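Local coordinates for hypothetic aldehyde deformylating oxygenase (Sulfolobus tokodaii, PDB 5UXG), which probably acts as a metal-dependent oxidoreductase, binding iron within its all-helical fold, and is tentatively named an aldehyde deformylating oxygenase, at residues W98-A103 against E160-R165. Numbering follows the deposited sequence.
Sequences WRENIA and EYAVKR
Asn101 of helix 98-128 meets Tyr161 and Arg165, one turn apart on helix 159-179, in a polar helix-helix contact of this all-helical chain, away from the iron-binding residues. The two short segments run 9.9 Å apart at closest approach, with their directions 38° apart. Tyr161 has CG anti to its own N (chi1 177°), which carries the ring across to the neighbouring helix, where its OH donates to OD1 of Asn101 at 2.6 Å. That bond lies in the carbonyl plane on a lone pair, and OD1 in turn sits at the ring edge. The same OD1 rests over the centre of the Arg165 guanidinium, 3.4 Å above its plane, at too poor an angle to NE for a hydrogen bond. CG of Arg165 lies over one face of the Tyr161 ring, offset toward the rim; bends at chi2 and chi3 then bring the guanidinium to Asn101, where NH2 reaches the backbone O at 2.9 Å, a bent bond with an N-H...O angle of 138°. A leucine in place of Arg165 would probably cost the backbone O of Asn101 its NH2 donor and leave the Asp92 carboxylate without this positive mate. Beside this polar cluster, CB of Glu100 lies 3.8 Å from CE2 of Tyr161; OE2 of Glu100 accepts from the backbone N atoms of Glu157 and Asp158, just ahead of helix 159-179, whereas its OE1 is buried with no polar partner. Helix 80-93 borders the contact through Asp92, which pairs with Arg165 NH2, and Ile156 of the loop before helix 159-179 packs against Glu100 and Ala162.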
loop_
_atom_site.group_PDB
_atom_site.type_symbol
_atom_site.label_atom_id
_atom_site.label_comp_id
_atom_site.label_asym_id
_atom_site.label_seq_id
_atom_site.Cartn_x
_atom_site.Cartn_y
_atom_site.Cartn_z
ATOM N N TRP A 98 14.084 -9.862 10.784
ATOM C CA TRP A 98 12.698 -9.439 10.550
ATOM C C TRP A 98 12.498 -7.944 10.539
ATOM O O TRP A 98 11.682 -7.431 9.758
ATOM C CB TRP A 98 11.743 -10.025 11.587
ATOM C CG TRP A 98 12.043 -9.835 12.982
ATOM C CD1 TRP A 98 12.763 -10.697 13.777
ATOM C CD2 TRP A 98 11.597 -8.784 13.844
ATOM N NE1 TRP A 98 12.820 -10.222 15.058
ATOM C CE2 TRP A 98 12.121 -9.050 15.129
ATOM C CE3 TRP A 98 10.860 -7.615 13.646
ATOM C CZ2 TRP A 98 11.896 -8.224 16.212
ATOM C CZ3 TRP A 98 10.658 -6.776 14.725
ATOM C CH2 TRP A 98 11.144 -7.100 15.992
ATOM N N ARG A 99 13.235 -7.240 11.384
ATOM C CA ARG A 99 13.087 -5.792 11.480
ATOM C C ARG A 99 13.505 -5.121 10.147
ATOM O O ARG A 99 12.723 -4.429 9.510
ATOM C CB ARG A 99 13.886 -5.258 12.652
ATOM C CG ARG A 99 13.494 -3.846 13.073
ATOM C CD ARG A 99 14.466 -3.137 14.045
ATOM N NE ARG A 99 15.724 -2.944 13.363
ATOM C CZ ARG A 99 16.761 -3.774 13.389
ATOM N NH1 ARG A 99 16.775 -4.860 14.164
ATOM N NH2 ARG A 99 17.809 -3.491 12.633
ATOM N N GLU A 100 14.714 -5.418 9.704
ATOM C CA GLU A 100 15.196 -4.915 8.407
ATOM C C GLU A 100 14.327 -5.399 7.236
ATOM O O GLU A 100 14.113 -4.630 6.248
ATOM C CB GLU A 100 16.640 -5.354 8.167
ATOM C CG GLU A 100 17.690 -4.833 9.134
ATOM C CD GLU A 100 18.130 -3.430 8.840
ATOM O OE1 GLU A 100 17.616 -2.814 7.853
ATOM O OE2 GLU A 100 18.989 -2.951 9.613
ATOM N N ASN A 101 13.893 -6.665 7.279
ATOM C CA ASN A 101 13.161 -7.271 6.157
ATOM C C ASN A 101 11.770 -6.680 6.005
ATOM O O ASN A 101 11.338 -6.338 4.882
ATOM C CB ASN A 101 13.073 -8.788 6.289
ATOM C CG ASN A 101 14.404 -9.480 5.926
ATOM O OD1 ASN A 101 15.288 -8.861 5.327
ATOM N ND2 ASN A 101 14.555 -10.771 6.308
ATOM N N ILE A 102 11.085 -6.529 7.129
ATOM C CA ILE A 102 9.789 -5.828 7.119
ATOM C C ILE A 102 9.943 -4.361 6.744
ATOM O O ILE A 102 9.155 -3.837 5.945
ATOM C CB ILE A 102 9.058 -5.995 8.503
ATOM C CG1 ILE A 102 8.756 -7.472 8.744
ATOM C CG2 ILE A 102 7.809 -5.126 8.509
ATOM C CD1 ILE A 102 8.359 -7.761 10.163
ATOM N N ALA A 103 10.920 -3.639 7.303
ATOM C CA ALA A 103 11.083 -2.228 6.989
ATOM C C ALA A 103 11.296 -1.990 5.485
ATOM O O ALA A 103 10.839 -0.999 4.964
ATOM C CB ALA A 103 12.207 -1.622 7.797
ATOM N N GLU A 160 23.518 -0.651 3.657
ATOM C CA GLU A 160 23.798 -1.444 2.433
ATOM C C GLU A 160 22.791 -2.557 2.226
ATOM O O GLU A 160 22.275 -2.777 1.115
ATOM C CB GLU A 160 25.273 -1.969 2.471
ATOM C CG GLU A 160 25.628 -3.031 1.414
ATOM C CD GLU A 160 27.146 -3.349 1.329
ATOM O OE1 GLU A 160 27.930 -2.760 2.130
ATOM O OE2 GLU A 160 27.569 -4.192 0.466
ATOM N N TYR A 161 22.451 -3.284 3.281
ATOM C CA TYR A 161 21.502 -4.320 3.150
ATOM C C TYR A 161 20.112 -3.746 2.771
ATOM O O TYR A 161 19.413 -4.321 1.947
ATOM C CB TYR A 161 21.409 -5.108 4.468
ATOM C CG TYR A 161 20.389 -6.205 4.490
ATOM C CD1 TYR A 161 20.667 -7.480 3.919
ATOM C CD2 TYR A 161 19.149 -6.040 5.095
ATOM C CE1 TYR A 161 19.766 -8.501 3.969
ATOM C CE2 TYR A 161 18.243 -7.098 5.168
ATOM C CZ TYR A 161 18.539 -8.315 4.584
ATOM O OH TYR A 161 17.686 -9.376 4.586
ATOM N N ALA A 162 19.694 -2.700 3.438
ATOM C CA ALA A 162 18.359 -2.115 3.189
ATOM C C ALA A 162 18.236 -1.667 1.717
ATOM O O ALA A 162 17.251 -1.941 1.016
ATOM C CB ALA A 162 18.138 -0.941 4.134
ATOM N N VAL A 163 19.275 -1.011 1.225
ATOM C CA VAL A 163 19.242 -0.515 -0.169
ATOM C C VAL A 163 19.151 -1.709 -1.113
ATOM O O VAL A 163 18.340 -1.722 -2.063
ATOM C CB VAL A 163 20.497 0.368 -0.474
ATOM C CG1 VAL A 163 20.591 0.744 -1.959
ATOM C CG2 VAL A 163 20.504 1.621 0.377
ATOM N N LYS A 164 19.966 -2.754 -0.860
ATOM C CA LYS A 164 19.949 -3.880 -1.747
ATOM C C LYS A 164 18.593 -4.583 -1.740
ATOM O O LYS A 164 18.089 -4.967 -2.782
ATOM C CB LYS A 164 21.086 -4.844 -1.407
ATOM C CG LYS A 164 22.456 -4.245 -1.677
ATOM C CD LYS A 164 23.582 -5.159 -1.165
ATOM C CE LYS A 164 23.612 -6.482 -1.909
ATOM N NZ LYS A 164 25.012 -6.897 -2.274
ATOM N N ARG A 165 17.934 -4.614 -0.569
ATOM C CA ARG A 165 16.559 -5.145 -0.455
ATOM C C ARG A 165 15.554 -4.369 -1.301
ATOM O O ARG A 165 14.706 -4.971 -1.989
ATOM C CB ARG A 165 16.057 -5.082 0.988
ATOM C CG ARG A 165 16.682 -6.094 1.943
ATOM C CD ARG A 165 15.980 -7.411 1.914
ATOM N NE ARG A 165 14.604 -7.288 2.380
ATOM C CZ ARG A 165 13.682 -8.223 2.292
ATOM N NH1 ARG A 165 13.956 -9.423 1.798
ATOM N NH2 ARG A 165 12.468 -7.973 2.764
#